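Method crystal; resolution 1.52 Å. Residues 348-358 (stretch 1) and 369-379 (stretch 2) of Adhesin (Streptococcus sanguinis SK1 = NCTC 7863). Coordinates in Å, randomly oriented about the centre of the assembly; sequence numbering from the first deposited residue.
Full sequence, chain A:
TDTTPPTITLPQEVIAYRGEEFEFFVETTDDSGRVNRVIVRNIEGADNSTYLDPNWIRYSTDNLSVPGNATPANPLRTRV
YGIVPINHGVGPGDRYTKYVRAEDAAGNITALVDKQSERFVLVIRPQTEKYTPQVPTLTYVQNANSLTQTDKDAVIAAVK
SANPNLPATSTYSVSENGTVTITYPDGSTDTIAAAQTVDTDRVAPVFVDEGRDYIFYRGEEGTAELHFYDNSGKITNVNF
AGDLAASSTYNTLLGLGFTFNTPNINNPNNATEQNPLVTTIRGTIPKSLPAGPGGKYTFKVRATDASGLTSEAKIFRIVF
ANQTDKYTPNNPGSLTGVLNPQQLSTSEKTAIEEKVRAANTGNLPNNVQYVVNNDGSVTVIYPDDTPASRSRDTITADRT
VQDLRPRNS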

# COMPACT_ATOMS: atom_id res chain seq x y z
N GLU A 348 49.26 -11.45 -41.75
CA GLU A 348 47.93 -12.01 -41.89
C GLU A 348 47.26 -12.16 -40.53
O GLU A 348 46.07 -11.88 -40.40
CB GLU A 348 48.03 -13.34 -42.62
CG GLU A 348 48.32 -13.20 -44.15
CD GLU A 348 48.95 -14.45 -44.74
OE1 GLU A 348 49.13 -14.49 -46.00
OE2 GLU A 348 49.21 -15.44 -44.01
N LYS A 349 48.01 -12.59 -39.53
CA LYS A 349 47.48 -12.70 -38.18
C LYS A 349 47.04 -11.34 -37.67
O LYS A 349 45.98 -11.22 -37.06
CB LYS A 349 48.53 -13.30 -37.26
CG LYS A 349 48.80 -14.73 -37.48
CD LYS A 349 49.94 -15.27 -36.57
CE LYS A 349 50.10 -16.73 -36.74
NZ LYS A 349 51.22 -17.21 -35.91
N THR A 350 47.86 -10.32 -37.87
CA THR A 350 47.49 -8.98 -37.46
C THR A 350 46.21 -8.51 -38.11
O THR A 350 45.35 -7.92 -37.44
CB THR A 350 48.64 -8.03 -37.78
OG1 THR A 350 49.79 -8.51 -37.08
CG2 THR A 350 48.34 -6.67 -37.30
N ALA A 351 46.05 -8.77 -39.41
CA ALA A 351 44.86 -8.32 -40.08
C ALA A 351 43.63 -9.03 -39.54
O ALA A 351 42.56 -8.41 -39.43
CB ALA A 351 44.97 -8.59 -41.59
N ILE A 352 43.76 -10.33 -39.23
CA ILE A 352 42.63 -11.08 -38.69
C ILE A 352 42.26 -10.54 -37.33
O ILE A 352 41.08 -10.33 -37.00
CB ILE A 352 42.93 -12.58 -38.64
CG1 ILE A 352 42.90 -13.19 -40.04
CG2 ILE A 352 41.93 -13.29 -37.77
CD1 ILE A 352 43.50 -14.55 -40.06
N GLU A 353 43.28 -10.35 -36.50
CA GLU A 353 42.99 -9.87 -35.17
C GLU A 353 42.23 -8.56 -35.24
O GLU A 353 41.27 -8.37 -34.49
CB GLU A 353 44.26 -9.71 -34.36
CG GLU A 353 43.90 -9.36 -32.91
CD GLU A 353 45.06 -9.10 -31.99
OE1 GLU A 353 44.84 -8.32 -31.03
OE2 GLU A 353 46.15 -9.66 -32.23
N GLU A 354 42.59 -7.67 -36.17
CA GLU A 354 41.93 -6.37 -36.26
C GLU A 354 40.47 -6.53 -36.66
O GLU A 354 39.59 -5.82 -36.16
CB GLU A 354 42.66 -5.46 -37.25
CG GLU A 354 41.93 -4.20 -37.61
CD GLU A 354 41.52 -3.40 -36.40
OE1 GLU A 354 40.56 -2.59 -36.53
OE2 GLU A 354 42.17 -3.55 -35.32
N LYS A 355 40.20 -7.44 -37.57
CA LYS A 355 38.83 -7.63 -37.99
C LYS A 355 38.00 -8.26 -36.89
O LYS A 355 36.81 -7.92 -36.74
CB LYS A 355 38.77 -8.50 -39.22
CG LYS A 355 39.37 -7.85 -40.49
CD LYS A 355 39.25 -8.74 -41.70
CE LYS A 355 39.88 -8.10 -42.85
NZ LYS A 355 39.71 -8.89 -44.14
N VAL A 356 38.61 -9.19 -36.15
CA VAL A 356 37.88 -9.80 -35.04
C VAL A 356 37.64 -8.76 -33.94
O VAL A 356 36.51 -8.66 -33.43
CB VAL A 356 38.64 -11.01 -34.49
CG1 VAL A 356 38.01 -11.46 -33.22
CG2 VAL A 356 38.68 -12.12 -35.47
N ARG A 357 38.62 -7.91 -33.70
CA ARG A 357 38.49 -6.85 -32.71
C ARG A 357 37.35 -5.93 -33.09
O ARG A 357 36.44 -5.66 -32.27
CB ARG A 357 39.81 -6.09 -32.63
CG ARG A 357 39.85 -4.98 -31.54
CD ARG A 357 40.83 -3.88 -31.93
NE ARG A 357 40.40 -3.17 -33.13
CZ ARG A 357 39.34 -2.36 -33.21
NH1 ARG A 357 38.58 -2.10 -32.15
NH2 ARG A 357 39.03 -1.80 -34.38
N ALA A 358 37.39 -5.45 -34.33
CA ALA A 358 36.38 -4.51 -34.80
C ALA A 358 34.98 -5.10 -34.72
O ALA A 358 34.02 -4.38 -34.48
CB ALA A 358 36.67 -4.07 -36.23
N GLN A 369 41.35 -10.94 -24.81
CA GLN A 369 42.61 -11.11 -25.53
C GLN A 369 42.28 -12.00 -26.74
O GLN A 369 41.54 -12.89 -26.59
CB GLN A 369 43.69 -11.73 -24.67
CG GLN A 369 44.24 -10.79 -23.63
CD GLN A 369 45.32 -9.84 -24.08
OE1 GLN A 369 45.55 -9.63 -25.25
NE2 GLN A 369 45.94 -9.16 -23.14
N TYR A 370 42.80 -11.66 -27.89
CA TYR A 370 42.71 -12.50 -29.07
C TYR A 370 44.09 -13.09 -29.35
O TYR A 370 45.13 -12.41 -29.29
CB TYR A 370 42.25 -11.67 -30.23
CG TYR A 370 40.93 -11.02 -30.04
CD1 TYR A 370 39.77 -11.76 -29.93
CD2 TYR A 370 40.83 -9.66 -29.99
CE1 TYR A 370 38.57 -11.14 -29.82
CE2 TYR A 370 39.64 -9.05 -29.84
CZ TYR A 370 38.50 -9.81 -29.74
OH TYR A 370 37.31 -9.26 -29.58
N VAL A 371 44.11 -14.37 -29.65
CA VAL A 371 45.33 -15.00 -30.12
C VAL A 371 45.00 -15.61 -31.47
O VAL A 371 44.15 -16.50 -31.56
CB VAL A 371 45.86 -16.07 -29.15
CG1 VAL A 371 47.09 -16.71 -29.69
CG2 VAL A 371 46.14 -15.45 -27.79
N VAL A 372 45.64 -15.12 -32.52
CA VAL A 372 45.48 -15.71 -33.83
C VAL A 372 46.51 -16.84 -33.97
O VAL A 372 47.73 -16.63 -33.87
CB VAL A 372 45.64 -14.67 -34.93
CG1 VAL A 372 45.30 -15.33 -36.28
CG2 VAL A 372 44.73 -13.46 -34.67
N ASN A 373 46.03 -18.04 -34.10
CA ASN A 373 46.86 -19.21 -34.22
C ASN A 373 47.43 -19.32 -35.62
O ASN A 373 47.07 -18.58 -36.55
CB ASN A 373 46.03 -20.39 -33.83
CG ASN A 373 45.47 -20.19 -32.39
OD1 ASN A 373 46.24 -19.95 -31.49
ND2 ASN A 373 44.16 -20.24 -32.20
N ASN A 374 48.37 -20.26 -35.76
CA ASN A 374 49.10 -20.37 -37.01
C ASN A 374 48.18 -20.70 -38.16
O ASN A 374 48.49 -20.32 -39.30
CB ASN A 374 50.17 -21.41 -36.92
CG ASN A 374 51.36 -20.94 -36.16
OD1 ASN A 374 51.71 -19.77 -36.19
ND2 ASN A 374 52.01 -21.86 -35.48
N ASP A 375 47.04 -21.38 -37.90
CA ASP A 375 46.06 -21.69 -38.93
C ASP A 375 45.00 -20.60 -39.10
O ASP A 375 44.07 -20.75 -39.91
CB ASP A 375 45.40 -23.04 -38.66
CG ASP A 375 44.53 -23.06 -37.38
OD1 ASP A 375 44.40 -22.03 -36.71
OD2 ASP A 375 44.00 -24.12 -37.05
N GLY A 376 45.12 -19.51 -38.37
CA GLY A 376 44.21 -18.41 -38.53
C GLY A 376 42.95 -18.51 -37.67
O GLY A 376 42.16 -17.56 -37.67
N SER A 377 42.70 -19.64 -37.03
CA SER A 377 41.69 -19.67 -35.99
C SER A 377 42.11 -18.71 -34.90
O SER A 377 43.27 -18.34 -34.77
CB SER A 377 41.54 -21.06 -35.45
OG SER A 377 42.68 -21.46 -34.75
N VAL A 378 41.10 -18.20 -34.17
CA VAL A 378 41.32 -17.18 -33.19
C VAL A 378 40.84 -17.71 -31.86
O VAL A 378 39.70 -18.15 -31.73
CB VAL A 378 40.61 -15.87 -33.54
CG1 VAL A 378 40.91 -14.84 -32.41
CG2 VAL A 378 41.07 -15.36 -34.83
N THR A 379 41.74 -17.72 -30.89
CA THR A 379 41.36 -18.01 -29.51
C THR A 379 41.01 -16.71 -28.83
O THR A 379 41.80 -15.78 -28.83
CB THR A 379 42.50 -18.66 -28.76
OG1 THR A 379 42.90 -19.82 -29.49
CG2 THR A 379 42.04 -19.10 -27.37
O HOH W 1 44.21 -9.21 -28.43
O HOH W 2 37.02 -6.57 -29.54

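Helix 348-358 packs across a hairpin whose first strand, 369-372, runs at 145° to it, with the axes 8.5 Å apart at closest approach. The contact buries 541 Å² in total, and three residues cover most of it: Tyr-370 (102 Å²), Lys-349 (86 Å²) and Val-372 (84 Å²). Strand alternation explains the pattern on the second stretch: Tyr-370 and Val-372 point their CA-to-CB bonds toward the helix, whereas Gln-369 and Val-371 point away.

Tyr-370, with chi1 at -59° (m), sets its ring against the helix at Val-356 and Arg-357. Val-356 CG1 sits over one face, 3.9 Å from the ring centroid and 27° off the normal, which is the geometry of a CH-pi contact; its closest ring atom is Tyr-370 CE1, at 3.5 Å. Arg-357 contributes backbone here, its CA lying 3.8 Å from Tyr-370 CE2, while its guanidinium leads away to a salt bridge with Glu-354 (Arg-357 NH2 to Glu-354 OE1, 2.8 Å). The tyrosine also has a polar end, and water 2 connects it to the helix, lying 2.7 Å from Tyr-370 OH and donating to Arg-357 O at 2.9 Å. A second bridge runs through water 1, which accepts from Tyr-370 N at 2.9 Å and donates to Glu-353 OE1 at 2.8 Å. Glu-353 thus serves twice, since its aliphatic CG also packs 3.9 Å from Tyr-370 CB.

Val-372 is the residue nearest the helix backbone in register, its CA 5.7 Å from Lys-349 CA. Its branched side chain spans several neighbours: Val-372 CG2 lies 3.5 Å from Lys-349 O, 3.8 Å from Glu-353 CB and 4.2 Å from Ile-352 CG2, while Val-372 CG1 lies 3.7 Å from Lys-349 CG. Beside it, the buried Val-378 extends the apolar patch, with its CG2 3.7 Å from Ile-352 CG2 and 4.1 Å from Val-356 CG2.

Lys-349 combines both kinds of contact. Its chi2 to chi4 are all t, so the extended chain carries its methylenes past Val-372 and brings CE to 3.6 Å from Asn-373 O. The ammonium then reaches the type I turn 373-376, where Lys-349 NZ donates a 2.6 Å hydrogen bond to Asn-374 OD1, the one direct hydrogen bond between the stretches. Gly-376 closes that turn at phi/psi 88/-9, where a CB would jam against the preceding carbonyl O; its own O lies 4.1 Å from Ile-352 CD1.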